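Local atomic coordinates of heat-inducible transcription repressor hrcA homolog (Thermotoga maritima, PDB entry 1STZ), a protein that probably represses class I heat-shock operons, those of the DnaK and GroE chaperones, by binding DNA as a dimeric transcription factor. Residues Arg20-Cys25 against Arg56-Lys61; Gly66-Pro71 against Ala75-Thr80; Leu148-Ile153 against Phe193-Arg198; Thr174-Gln179 against Glu221-Glu226. One frame throughout, in Å; residues are numbered along the deposited sequence.

The four contacts form two pairs at opposite ends of an elongated subunit, a worked example of how a DNA-binding and a dimerising module can be kept far apart in one chain. Interactions 1 and 2 belong to the N-terminal winged-helix domain; their centres are 10 Å apart, and they touch where Met59 CE meets Arg77 CG at 3.6 Å. Interactions 3 and 4 share the three-stranded sheet of the dimerising region, with centres 14 Å apart and Leu195 CD1 lying 3.8 Å from Ile224 CD1. The centres of interactions 1 and 3 are about 65 Å apart. Interactions 3 and 4 both reach the second subunit, whereas 1 and 2 pack within their own chain.

Interaction 1: Arg20-Cys25 against Arg56-Lys61; sequences RKVLYC and RNDMKK
Asp58 is held at both carboxylate oxygens on the flank that meets Val22: OD2 forms a salt bridge with Arg18, while OD1 accepts a hydrogen bond from Gln19. Both partners belong to the first turn of helix 17-33, just ahead of residues 20-25, and with them Asp58 ties helix 52-64 to that turn. Against this polar clamp Val22 sets a purely apolar surface. Its CG2 methyl comes to 4.0 Å from Asp58 OD2, and the two side chains meet at about a right angle.

The other branch faces a different neighbour. With CG1 anti to the backbone N (chi1 173°), Val22 directs this methyl to Met59, whose CG lies 4.4 Å from Val22 CG1. One forked side chain thereby touches successive residues of the facing helix. The CA atoms of Val22 and Asp58 are 7.5 Å apart, yet the two segments bury just 100 Å² between them; Ile55 and Leu62 of helix 52-64 add to the apolar bed of Val22.

On the outer surface of helix 52-64, Lys60 NZ bends back to Arg56 O at 3.2 Å, in the carbonyl plane, so that this oxygen serves both the side chain and the backbone N of Lys60.

Helices 17-33 and 52-64 are the first and third of a winged helix-turn-helix domain, in which the third is generally the recognition helix. A buried carboxylate matched by arginine and amide, beside a valine offering only methyls, suggests that the polar bonds set how these helices pair while apolar contact fills the seam.

Interaction 2: Gly66-Pro71 against Ala75-Thr80; sequences GYIYQP and AGRIPT
Thr80 closes one end of the hairpin, sending its OG1 hydroxyl to Gly66 O at 2.6 Å, in the carbonyl plane and on a lone pair. Set between the backbone N and carbonyl carbon (chi1 64°), Thr80 OG1 also accepts from Gly83 N, capping helix 81-94, while Thr80 N bonds to Tyr67 O at 3.0 Å from above the carbonyl plane. Tyr69 and Ile78 exchange two backbone bonds, each 2.9 Å (Tyr69 N to Ile78 O, Ile78 N to Tyr69 O). These short antiparallel strands form the wing of the winged-helix fold. On its inner side, Ile68 CD1 meets Arg77 CB at 3.7 Å, at about a right angle. Arg77 bends at chi2 (-62°), bringing NH1 to Gly76 O at 3.2 Å, and Gln70 CD lies 3.5 Å above the Arg77 guanidinium plane, offset toward its rim. A leucine here would probably leave Gly76 O without this donor, Gln70 without the flat group beneath it, and Glu63 without its weak, long ion pair. The outward side is more open to solvent, with Tyr69 alongside Ile78, whose CB sits over one ring face, 4.2 Å from the centroid; even here Pro71 CG presses to 3.4 Å from Ile78 CD1.

Interaction 3: Leu148-Ile153 against Phe193-Arg198; sequences LRVMLI and FLLRGR
Leu148 and Arg196 bring the backbones closest, their CA atoms 5.4 Å apart, where the chain entering strand 149-154 passes the end of helix 184-195 and the type II turn that runs from Leu195 to Arg198. Across this approach Arg196 NE donates to Leu148 O at 3.2 Å. The bond is bent, 137° at the hydrogen, and the donor stands above the carbonyl plane instead of on a lone pair. Turning at chi3 (-96°), the Arg196 chain swings its guanidinium alongside Arg149, and the edge at NH2 meets Arg149 CG at 3.6 Å.

Within its own chain, strand 149-154 is an outer strand of a three-stranded antiparallel sheet, and helix 184-195 lies against one side of that sheet. The whole unit is inserted between strands 134-138 and 231-234, neighbours in the sheet of the GAF-like domain, and it forms part of the dimer interface. Arg149 shows this directly: its extended chain carries NH1 to Val155 O of the second subunit. The two guanidinium planes stand 66° apart, with Arg149 NE 4.7 Å from Arg196 NH2, a like-charge proximity that the separate partners of the two arginines would probably ease.

Beneath this polar rim, Val150 points at the helix and its CG2 rests 3.9 Å from Leu195 CD1. The backbone oxygen of Val150 receives Asn192 ND2, a second tie from the same helix.

Interaction 4: Thr174-Gln179 against Glu221-Glu226; sequences TPIKTQ and ESLIGE
Leu223 heads toward strand 169-177, and its two methyls straddle the methyl of Thr174: CD2 lies 3.7 Å and CD1 3.9 Å from Thr174 CG2. The two side chains cross at a slant, and both leucine branches take part. Thr174 turns the right group to the helix because CG2 is anti to its backbone N while OG1 (chi1 -57°) lies beside that N, where the hydroxyl bonds to Lys172 O. The polar half of the threonine is thus satisfied within its own strand, and its apolar half is left to the helix. Two residues on, Ile176 also points to the helix and comes in obliquely, its CD1 4.1 Å from Leu223 CD1. An alanine at the Leu223 position would probably open a gap above Thr174 and Ile176, leaving both methyls without their helix partner. The contact consists of dispersion between branched side chains, and it is buried. Through Leu223, helix 215-224 packs on strand 169-177, an outer strand of this chain's three-stranded sheet, and Leu223 also reaches Phe162 of the central strand 159-166. Leu113 of the second subunit packs on both Thr174 and Leu223, while backbone bonds from Pro175 and Lys177 join strand 169-177 to that subunit.

Interaction 1: Arg20-Cys25 against Arg56-Lys61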
loop_
_atom_site.group_PDB
_atom_site.type_symbol
_atom_site.label_atom_id
_atom_site.label_comp_id
_atom_site.label_asym_id
_atom_site.label_seq_id
_atom_site.Cartn_x
_atom_site.Cartn_y
_atom_site.Cartn_z
ATOM N N ARG A 20 10.669 -21.574 -31.457
ATOM C CA ARG A 20 10.478 -20.311 -30.752
ATOM C C ARG A 20 9.848 -20.575 -29.384
ATOM O O ARG A 20 10.288 -20.034 -28.387
ATOM C CB ARG A 20 9.595 -19.357 -31.569
ATOM C CG ARG A 20 10.338 -18.541 -32.633
ATOM C CD ARG A 20 9.465 -17.507 -33.346
ATOM N NE ARG A 20 9.780 -17.440 -34.782
ATOM C CZ ARG A 20 10.853 -16.827 -35.299
ATOM N NH1 ARG A 20 11.724 -16.197 -34.513
ATOM N NH2 ARG A 20 11.056 -16.837 -36.614
ATOM N N LYS A 21 8.827 -21.424 -29.344
ATOM C CA LYS A 21 8.168 -21.774 -28.096
ATOM C C LYS A 21 9.115 -22.537 -27.185
ATOM O O LYS A 21 9.141 -22.286 -25.995
ATOM C CB LYS A 21 6.902 -22.579 -28.359
ATOM C CG LYS A 21 5.851 -21.811 -29.172
ATOM C CD LYS A 21 4.498 -21.715 -28.459
ATOM C CE LYS A 21 3.625 -22.955 -28.670
ATOM N NZ LYS A 21 2.164 -22.674 -28.476
ATOM N N VAL A 22 9.924 -23.430 -27.743
ATOM C CA VAL A 22 10.895 -24.177 -26.946
ATOM C C VAL A 22 11.922 -23.227 -26.296
ATOM O O VAL A 22 12.291 -23.394 -25.135
ATOM C CB VAL A 22 11.636 -25.240 -27.795
ATOM C CG1 VAL A 22 12.756 -25.883 -26.992
ATOM C CG2 VAL A 22 10.667 -26.309 -28.294
ATOM N N LEU A 23 12.370 -22.227 -27.042
ATOM C CA LEU A 23 13.343 -21.278 -26.524
ATOM C C LEU A 23 12.700 -20.455 -25.416
ATOM O O LEU A 23 13.304 -20.193 -24.385
ATOM C CB LEU A 23 13.822 -20.355 -27.641
ATOM C CG LEU A 23 15.213 -19.723 -27.543
ATOM C CD1 LEU A 23 15.263 -18.374 -28.249
ATOM C CD2 LEU A 23 15.781 -19.628 -26.154
ATOM N N TYR A 24 11.456 -20.060 -25.653
ATOM C CA TYR A 24 10.695 -19.285 -24.694
ATOM C C TYR A 24 10.538 -20.048 -23.373
ATOM O O TYR A 24 10.753 -19.487 -22.299
ATOM C CB TYR A 24 9.333 -18.960 -25.299
ATOM C CG TYR A 24 8.492 -18.071 -24.454
ATOM C CD1 TYR A 24 7.434 -18.577 -23.727
ATOM C CD2 TYR A 24 8.757 -16.714 -24.383
ATOM C CE1 TYR A 24 6.649 -17.757 -22.961
ATOM C CE2 TYR A 24 7.984 -15.886 -23.617
ATOM C CZ TYR A 24 6.936 -16.415 -22.908
ATOM O OH TYR A 24 6.186 -15.587 -22.139
ATOM N N CYS A 25 10.204 -21.335 -23.449
ATOM C CA CYS A 25 9.994 -22.124 -22.232
ATOM C C CYS A 25 11.286 -22.307 -21.441
ATOM O O CYS A 25 11.269 -22.198 -20.221
ATOM C CB CYS A 25 9.362 -23.480 -22.542
ATOM S SG CYS A 25 7.584 -23.337 -22.802
ATOM N N ARG A 56 15.133 -32.127 -28.307
ATOM C CA ARG A 56 16.593 -32.121 -28.266
ATOM C C ARG A 56 17.182 -31.604 -29.577
ATOM O O ARG A 56 18.187 -30.895 -29.567
ATOM C CB ARG A 56 17.138 -33.522 -27.995
ATOM C CG ARG A 56 16.923 -34.030 -26.578
ATOM C CD ARG A 56 17.453 -35.454 -26.366
ATOM N NE ARG A 56 18.855 -35.536 -26.785
ATOM C CZ ARG A 56 19.392 -36.463 -27.579
ATOM N NH1 ARG A 56 18.673 -37.473 -28.064
ATOM N NH2 ARG A 56 20.684 -36.383 -27.883
ATOM N N ASN A 57 16.557 -31.980 -30.695
ATOM C CA ASN A 57 16.963 -31.508 -32.020
ATOM C C ASN A 57 16.760 -30.007 -32.176
ATOM O O ASN A 57 17.531 -29.338 -32.851
ATOM C CB ASN A 57 16.176 -32.225 -33.121
ATOM C CG ASN A 57 16.762 -33.570 -33.478
ATOM O OD1 ASN A 57 16.126 -34.608 -33.282
ATOM N ND2 ASN A 57 17.976 -33.562 -34.017
ATOM N N ASP A 58 15.694 -29.498 -31.566
ATOM C CA ASP A 58 15.418 -28.067 -31.553
ATOM C C ASP A 58 16.443 -27.358 -30.687
ATOM O O ASP A 58 16.878 -26.262 -31.016
ATOM C CB ASP A 58 14.018 -27.788 -31.005
ATOM C CG ASP A 58 12.930 -28.361 -31.871
ATOM O OD1 ASP A 58 13.196 -28.660 -33.054
ATOM O OD2 ASP A 58 11.772 -28.561 -31.444
ATOM N N MET A 59 16.822 -28.002 -29.585
ATOM C CA MET A 59 17.814 -27.470 -28.662
ATOM C C MET A 59 19.221 -27.464 -29.265
ATOM O O MET A 59 20.052 -26.635 -28.888
ATOM C CB MET A 59 17.792 -28.251 -27.346
ATOM C CG MET A 59 16.599 -27.857 -26.457
ATOM S SD MET A 59 16.290 -28.932 -25.064
ATOM C CE MET A 59 17.453 -28.285 -23.932
ATOM N N LYS A 60 19.476 -28.372 -30.204
ATOM C CA LYS A 60 20.738 -28.391 -30.945
ATOM C C LYS A 60 20.770 -27.193 -31.898
ATOM O O LYS A 60 21.777 -26.488 -31.997
ATOM C CB LYS A 60 20.896 -29.703 -31.728
ATOM C CG LYS A 60 22.091 -30.575 -31.304
ATOM C CD LYS A 60 21.807 -31.364 -30.018
ATOM C CE LYS A 60 22.148 -30.566 -28.753
ATOM N NZ LYS A 60 20.919 -30.045 -28.052
ATOM N N LYS A 61 19.654 -26.965 -32.590
ATOM C CA LYS A 61 19.517 -25.805 -33.463
ATOM C C LYS A 61 19.628 -24.483 -32.688
ATOM O O LYS A 61 20.233 -23.530 -33.160
ATOM C CB LYS A 61 18.193 -25.870 -34.225
ATOM C CG LYS A 61 18.003 -24.752 -35.245
ATOM C CD LYS A 61 16.800 -25.030 -36.149
ATOM C CE LYS A 61 16.819 -24.179 -37.414
ATOM N NZ LYS A 61 15.644 -24.467 -38.292
#

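Interaction 2: Gly66-Pro71 against Ala75-Thr80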
loop_
_atom_site.group_PDB
_atom_site.type_symbol
_atom_site.label_atom_id
_atom_site.label_comp_id
_atom_site.label_asym_id
_atom_site.label_seq_id
_atom_site.Cartn_x
_atom_site.Cartn_y
_atom_site.Cartn_z
ATOM N N GLY A 66 23.168 -19.836 -31.269
ATOM C CA GLY A 66 23.744 -19.049 -30.185
ATOM C C GLY A 66 22.774 -18.556 -29.129
ATOM O O GLY A 66 23.114 -17.647 -28.380
ATOM N N TYR A 67 21.581 -19.145 -29.070
ATOM C CA TYR A 67 20.533 -18.746 -28.126
ATOM C C TYR A 67 20.714 -19.350 -26.738
ATOM O O TYR A 67 20.219 -18.794 -25.752
ATOM C CB TYR A 67 19.149 -19.135 -28.665
ATOM C CG TYR A 67 18.689 -18.267 -29.818
ATOM C CD1 TYR A 67 18.597 -18.767 -31.112
ATOM C CD2 TYR A 67 18.371 -16.934 -29.610
ATOM C CE1 TYR A 67 18.182 -17.957 -32.160
ATOM C CE2 TYR A 67 17.955 -16.120 -30.653
ATOM C CZ TYR A 67 17.861 -16.631 -31.911
ATOM O OH TYR A 67 17.457 -15.802 -32.921
ATOM N N ILE A 68 21.413 -20.488 -26.676
ATOM C CA ILE A 68 21.633 -21.231 -25.436
ATOM C C ILE A 68 23.002 -21.908 -25.434
ATOM O O ILE A 68 23.588 -22.136 -26.488
ATOM C CB ILE A 68 20.544 -22.294 -25.249
ATOM C CG1 ILE A 68 20.561 -23.321 -26.393
ATOM C CG2 ILE A 68 19.168 -21.650 -25.135
ATOM C CD1 ILE A 68 19.595 -24.501 -26.178
ATOM N N TYR A 69 23.497 -22.250 -24.252
ATOM C CA TYR A 69 24.738 -23.014 -24.125
ATOM C C TYR A 69 24.632 -24.155 -23.118
ATOM O O TYR A 69 23.731 -24.199 -22.313
ATOM C CB TYR A 69 25.916 -22.090 -23.764
ATOM C CG TYR A 69 25.979 -21.599 -22.333
ATOM C CD1 TYR A 69 26.770 -22.236 -21.393
ATOM C CD2 TYR A 69 25.276 -20.458 -21.929
ATOM C CE1 TYR A 69 26.844 -21.768 -20.078
ATOM C CE2 TYR A 69 25.347 -19.983 -20.620
ATOM C CZ TYR A 69 26.127 -20.638 -19.713
ATOM O OH TYR A 69 26.189 -20.174 -18.436
ATOM N N GLN A 70 25.601 -25.059 -23.172
ATOM C CA GLN A 70 25.669 -26.206 -22.283
ATOM C C GLN A 70 26.777 -25.976 -21.249
ATOM O O GLN A 70 27.951 -25.992 -21.604
ATOM C CB GLN A 70 25.945 -27.471 -23.097
ATOM C CG GLN A 70 26.071 -28.713 -22.256
ATOM C CD GLN A 70 26.474 -29.941 -23.040
ATOM O OE1 GLN A 70 26.047 -31.039 -22.710
ATOM N NE2 GLN A 70 27.310 -29.766 -24.061
ATOM N N PRO A 71 26.415 -25.752 -19.983
ATOM C CA PRO A 71 27.405 -25.505 -18.914
ATOM C C PRO A 71 28.629 -26.439 -18.890
ATOM O O PRO A 71 29.735 -25.989 -19.231
ATOM C CB PRO A 71 26.576 -25.637 -17.632
ATOM C CG PRO A 71 25.224 -25.252 -18.029
ATOM C CD PRO A 71 25.034 -25.671 -19.469
ATOM N N ALA A 75 22.754 -32.386 -19.336
ATOM C CA ALA A 75 21.765 -32.508 -20.410
ATOM C C ALA A 75 20.987 -31.201 -20.595
ATOM O O ALA A 75 20.427 -30.953 -21.661
ATOM C CB ALA A 75 20.804 -33.681 -20.130
ATOM N N GLY A 76 20.960 -30.369 -19.555
ATOM C CA GLY A 76 20.277 -29.091 -19.596
ATOM C C GLY A 76 21.062 -27.970 -20.261
ATOM O O GLY A 76 22.273 -28.056 -20.456
ATOM N N ARG A 77 20.344 -26.904 -20.600
ATOM C CA ARG A 77 20.915 -25.766 -21.292
ATOM C C ARG A 77 20.553 -24.474 -20.572
ATOM O O ARG A 77 19.621 -24.427 -19.775
ATOM C CB ARG A 77 20.426 -25.743 -22.741
ATOM C CG ARG A 77 20.820 -26.999 -23.559
ATOM C CD ARG A 77 22.330 -27.179 -23.681
ATOM N NE ARG A 77 22.764 -28.244 -24.585
ATOM C CZ ARG A 77 22.985 -29.510 -24.231
ATOM N NH1 ARG A 77 22.769 -29.923 -22.985
ATOM N NH2 ARG A 77 23.416 -30.383 -25.140
ATOM N N ILE A 78 21.303 -23.423 -20.861
ATOM C CA ILE A 78 21.123 -22.129 -20.200
ATOM C C ILE A 78 21.067 -21.053 -21.282
ATOM O O ILE A 78 21.856 -21.098 -22.223
ATOM C CB ILE A 78 22.322 -21.874 -19.247
ATOM C CG1 ILE A 78 22.190 -22.737 -17.996
ATOM C CG2 ILE A 78 22.420 -20.406 -18.838
ATOM C CD1 ILE A 78 23.380 -22.620 -17.036
ATOM N N PRO A 79 20.164 -20.093 -21.173
ATOM C CA PRO A 79 20.122 -19.014 -22.167
ATOM C C PRO A 79 21.403 -18.173 -22.218
ATOM O O PRO A 79 22.002 -17.924 -21.201
ATOM C CB PRO A 79 18.937 -18.145 -21.716
ATOM C CG PRO A 79 18.632 -18.554 -20.327
ATOM C CD PRO A 79 19.098 -19.950 -20.163
ATOM N N THR A 80 21.816 -17.801 -23.422
ATOM C CA THR A 80 22.822 -16.768 -23.614
ATOM C C THR A 80 22.176 -15.415 -23.516
ATOM O O THR A 80 20.971 -15.320 -23.345
ATOM C CB THR A 80 23.471 -16.924 -24.997
ATOM O OG1 THR A 80 22.488 -16.699 -26.003
ATOM C CG2 THR A 80 23.968 -18.360 -25.228
#

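Interaction 3: Leu148-Ile153 against Phe193-Arg198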
loop_
_atom_site.group_PDB
_atom_site.type_symbol
_atom_site.label_atom_id
_atom_site.label_comp_id
_atom_site.label_asym_id
_atom_site.label_seq_id
_atom_site.Cartn_x
_atom_site.Cartn_y
_atom_site.Cartn_z
ATOM N N LEU A 148 12.166 30.292 -6.507
ATOM C CA LEU A 148 11.025 31.186 -6.771
ATOM C C LEU A 148 10.613 31.977 -5.536
ATOM O O LEU A 148 10.005 33.036 -5.651
ATOM C CB LEU A 148 9.820 30.377 -7.268
ATOM C CG LEU A 148 10.068 29.458 -8.469
ATOM C CD1 LEU A 148 8.863 28.598 -8.753
ATOM C CD2 LEU A 148 10.439 30.260 -9.709
ATOM N N ARG A 149 10.936 31.444 -4.357
ATOM C CA ARG A 149 10.554 32.064 -3.081
ATOM C C ARG A 149 11.246 31.391 -1.893
ATOM O O ARG A 149 11.451 30.184 -1.896
ATOM C CB ARG A 149 9.042 31.933 -2.892
ATOM C CG ARG A 149 8.484 32.597 -1.658
ATOM C CD ARG A 149 6.977 32.598 -1.642
ATOM N NE ARG A 149 6.441 32.850 -0.308
ATOM C CZ ARG A 149 5.265 32.415 0.127
ATOM N NH1 ARG A 149 4.487 31.689 -0.670
ATOM N NH2 ARG A 149 4.871 32.696 1.369
ATOM N N VAL A 150 11.564 32.175 -0.865
ATOM C CA VAL A 150 12.156 31.658 0.365
ATOM C C VAL A 150 11.202 31.927 1.517
ATOM O O VAL A 150 10.839 33.067 1.762
ATOM C CB VAL A 150 13.500 32.322 0.677
ATOM C CG1 VAL A 150 14.091 31.773 1.977
ATOM C CG2 VAL A 150 14.465 32.135 -0.479
ATOM N N MET A 151 10.812 30.878 2.221
ATOM C CA MET A 151 9.887 30.988 3.340
ATOM C C MET A 151 10.617 30.745 4.659
ATOM O O MET A 151 11.362 29.769 4.785
ATOM C CB MET A 151 8.752 29.972 3.191
ATOM C CG MET A 151 7.860 30.165 1.964
ATOM S SD MET A 151 8.108 28.868 0.742
ATOM C CE MET A 151 9.321 29.458 -0.110
ATOM N N LEU A 152 10.434 31.663 5.606
ATOM C CA LEU A 152 10.803 31.480 7.010
ATOM C C LEU A 152 9.569 31.633 7.894
ATOM O O LEU A 152 9.196 32.746 8.216
ATOM C CB LEU A 152 11.797 32.541 7.447
ATOM C CG LEU A 152 13.236 32.545 6.965
ATOM C CD1 LEU A 152 13.956 33.660 7.693
ATOM C CD2 LEU A 152 13.944 31.229 7.202
ATOM N N ILE A 153 8.956 30.527 8.305
ATOM C CA ILE A 153 7.693 30.559 9.067
ATOM C C ILE A 153 7.866 30.294 10.573
ATOM O O ILE A 153 8.140 29.178 10.965
ATOM C CB ILE A 153 6.739 29.505 8.472
ATOM C CG1 ILE A 153 6.433 29.838 7.006
ATOM C CG2 ILE A 153 5.458 29.420 9.275
ATOM C CD1 ILE A 153 7.141 28.977 6.054
ATOM N N PHE A 193 15.313 38.852 -1.407
ATOM C CA PHE A 193 16.067 39.790 -2.239
ATOM C C PHE A 193 17.314 39.134 -2.797
ATOM O O PHE A 193 17.635 39.315 -3.962
ATOM C CB PHE A 193 16.501 41.016 -1.432
ATOM C CG PHE A 193 15.369 41.889 -0.978
ATOM C CD1 PHE A 193 15.568 42.812 0.049
ATOM C CD2 PHE A 193 14.101 41.803 -1.566
ATOM C CE1 PHE A 193 14.537 43.621 0.477
ATOM C CE2 PHE A 193 13.068 42.625 -1.140
ATOM C CZ PHE A 193 13.287 43.533 -0.125
ATOM N N LEU A 194 17.997 38.365 -1.951
ATOM C CA LEU A 194 19.276 37.736 -2.289
ATOM C C LEU A 194 19.156 36.496 -3.152
ATOM O O LEU A 194 20.041 36.211 -3.958
ATOM C CB LEU A 194 20.005 37.336 -1.007
ATOM C CG LEU A 194 20.466 38.487 -0.116
ATOM C CD1 LEU A 194 20.948 37.958 1.225
ATOM C CD2 LEU A 194 21.566 39.299 -0.809
ATOM N N LEU A 195 18.074 35.745 -2.971
ATOM C CA LEU A 195 17.987 34.391 -3.495
ATOM C C LEU A 195 16.967 34.173 -4.592
ATOM O O LEU A 195 17.112 33.251 -5.386
ATOM C CB LEU A 195 17.691 33.429 -2.349
ATOM C CG LEU A 195 18.825 33.252 -1.347
ATOM C CD1 LEU A 195 18.373 32.326 -0.262
ATOM C CD2 LEU A 195 20.069 32.705 -2.026
ATOM N N ARG A 196 15.916 34.983 -4.608
ATOM C CA ARG A 196 14.837 34.863 -5.582
ATOM C C ARG A 196 15.336 35.179 -6.985
ATOM O O ARG A 196 15.925 36.222 -7.200
ATOM C CB ARG A 196 13.730 35.845 -5.200
ATOM C CG ARG A 196 12.466 35.766 -6.000
ATOM C CD ARG A 196 11.394 36.708 -5.463
ATOM N NE ARG A 196 10.467 36.032 -4.553
ATOM C CZ ARG A 196 9.500 36.650 -3.878
ATOM N NH1 ARG A 196 9.326 37.965 -3.987
ATOM N NH2 ARG A 196 8.694 35.943 -3.093
ATOM N N GLY A 197 15.103 34.282 -7.935
ATOM C CA GLY A 197 15.631 34.451 -9.283
ATOM C C GLY A 197 16.991 33.798 -9.492
ATOM O O GLY A 197 17.422 33.603 -10.626
ATOM N N ARG A 198 17.661 33.447 -8.399
ATOM C CA ARG A 198 18.943 32.756 -8.453
ATOM C C ARG A 198 18.682 31.274 -8.388
ATOM O O ARG A 198 17.652 30.856 -7.876
ATOM C CB ARG A 198 19.811 33.200 -7.289
ATOM C CG ARG A 198 19.800 34.697 -7.132
ATOM C CD ARG A 198 21.130 35.366 -7.128
ATOM N NE ARG A 198 22.054 34.920 -8.167
ATOM C CZ ARG A 198 23.220 35.513 -8.382
ATOM N NH1 ARG A 198 23.566 36.568 -7.661
ATOM N NH2 ARG A 198 24.039 35.070 -9.324
#

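Interaction 4: Thr174-Gln179 against Glu221-Glu226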
loop_
_atom_site.group_PDB
_atom_site.type_symbol
_atom_site.label_atom_id
_atom_site.label_comp_id
_atom_site.label_asym_id
_atom_site.label_seq_id
_atom_site.Cartn_x
_atom_site.Cartn_y
_atom_site.Cartn_z
ATOM N N THR A 174 12.995 22.406 6.516
ATOM C CA THR A 174 13.906 22.236 7.636
ATOM C C THR A 174 13.426 23.014 8.836
ATOM O O THR A 174 13.488 24.229 8.832
ATOM C CB THR A 174 15.306 22.745 7.260
ATOM O OG1 THR A 174 15.795 22.058 6.103
ATOM C CG2 THR A 174 16.312 22.405 8.365
ATOM N N PRO A 175 12.935 22.334 9.862
ATOM C CA PRO A 175 12.628 22.995 11.128
ATOM C C PRO A 175 13.921 23.412 11.823
ATOM O O PRO A 175 14.894 22.685 11.747
ATOM C CB PRO A 175 11.908 21.905 11.926
ATOM C CG PRO A 175 11.554 20.898 10.959
ATOM C CD PRO A 175 12.605 20.903 9.900
ATOM N N ILE A 176 13.914 24.558 12.485
ATOM C CA ILE A 176 15.106 25.150 13.096
ATOM C C ILE A 176 14.784 25.555 14.530
ATOM O O ILE A 176 13.721 26.105 14.783
ATOM C CB ILE A 176 15.549 26.396 12.293
ATOM C CG1 ILE A 176 15.904 26.018 10.854
ATOM C CG2 ILE A 176 16.745 27.061 12.932
ATOM C CD1 ILE A 176 15.856 27.204 9.914
ATOM N N LYS A 177 15.691 25.268 15.465
ATOM C CA LYS A 177 15.619 25.815 16.827
ATOM C C LYS A 177 15.965 27.295 16.838
ATOM O O LYS A 177 16.910 27.729 16.189
ATOM C CB LYS A 177 16.624 25.133 17.753
ATOM C CG LYS A 177 16.351 23.679 18.073
ATOM C CD LYS A 177 17.071 23.278 19.358
ATOM C CE LYS A 177 16.762 21.852 19.746
ATOM N NZ LYS A 177 17.688 21.356 20.796
ATOM N N THR A 178 15.206 28.061 17.606
ATOM C CA THR A 178 15.579 29.430 17.932
ATOM C C THR A 178 15.347 29.708 19.415
ATOM O O THR A 178 14.202 29.798 19.858
ATOM C CB THR A 178 14.784 30.430 17.088
ATOM O OG1 THR A 178 14.909 30.122 15.699
ATOM C CG2 THR A 178 15.381 31.812 17.212
ATOM N N GLN A 179 16.430 29.852 20.176
ATOM C CA GLN A 179 16.337 30.236 21.596
ATOM C C GLN A 179 16.293 31.753 21.815
ATOM O O GLN A 179 16.008 32.207 22.934
ATOM C CB GLN A 179 17.496 29.635 22.405
ATOM C CG GLN A 179 17.677 28.108 22.251
ATOM C CD GLN A 179 16.521 27.287 22.827
ATOM O OE1 GLN A 179 15.981 26.411 22.145
ATOM N NE2 GLN A 179 16.161 27.551 24.084
ATOM N N GLU A 221 22.607 29.092 3.972
ATOM C CA GLU A 221 23.483 28.671 2.870
ATOM C C GLU A 221 23.835 27.190 2.978
ATOM O O GLU A 221 23.925 26.505 1.960
ATOM C CB GLU A 221 24.770 29.516 2.809
ATOM C CG GLU A 221 25.899 28.873 1.998
ATOM C CD GLU A 221 26.929 29.857 1.467
ATOM O OE1 GLU A 221 27.316 30.799 2.196
ATOM O OE2 GLU A 221 27.369 29.661 0.307
ATOM N N SER A 222 24.044 26.689 4.194
ATOM C CA SER A 222 24.334 25.259 4.379
ATOM C C SER A 222 23.104 24.368 4.174
ATOM O O SER A 222 23.245 23.216 3.753
ATOM C CB SER A 222 24.964 24.995 5.752
ATOM O OG SER A 222 24.063 25.273 6.812
ATOM N N LEU A 223 21.905 24.889 4.454
ATOM C CA LEU A 223 20.673 24.117 4.260
ATOM C C LEU A 223 20.327 23.976 2.781
ATOM O O LEU A 223 19.963 22.898 2.334
ATOM C CB LEU A 223 19.489 24.737 5.010
ATOM C CG LEU A 223 19.586 24.718 6.537
ATOM C CD1 LEU A 223 18.404 25.470 7.137
ATOM C CD2 LEU A 223 19.659 23.276 7.061
ATOM N N ILE A 224 20.440 25.069 2.035
ATOM C CA ILE A 224 20.225 25.056 0.590
ATOM C C ILE A 224 21.341 24.274 -0.084
ATOM O O ILE A 224 21.093 23.426 -0.951
ATOM C CB ILE A 224 20.178 26.492 0.030
ATOM C CG1 ILE A 224 18.932 27.211 0.542
ATOM C CG2 ILE A 224 20.181 26.471 -1.506
ATOM C CD1 ILE A 224 18.995 28.689 0.437
ATOM N N GLY A 225 22.570 24.566 0.332
ATOM C CA GLY A 225 23.750 23.908 -0.194
ATOM C C GLY A 225 24.070 22.599 0.510
ATOM O O GLY A 225 25.219 22.162 0.486
ATOM N N GLU A 226 23.067 21.969 1.128
ATOM C CA GLU A 226 23.252 20.674 1.778
ATOM C C GLU A 226 23.785 19.700 0.732
ATOM O O GLU A 226 23.299 19.679 -0.398
ATOM C CB GLU A 226 21.932 20.162 2.398
ATOM C CG GLU A 226 20.830 19.784 1.396
ATOM C CD GLU A 226 19.436 19.603 2.025
ATOM O OE1 GLU A 226 19.193 20.133 3.141
ATOM O OE2 GLU A 226 18.559 18.946 1.393
#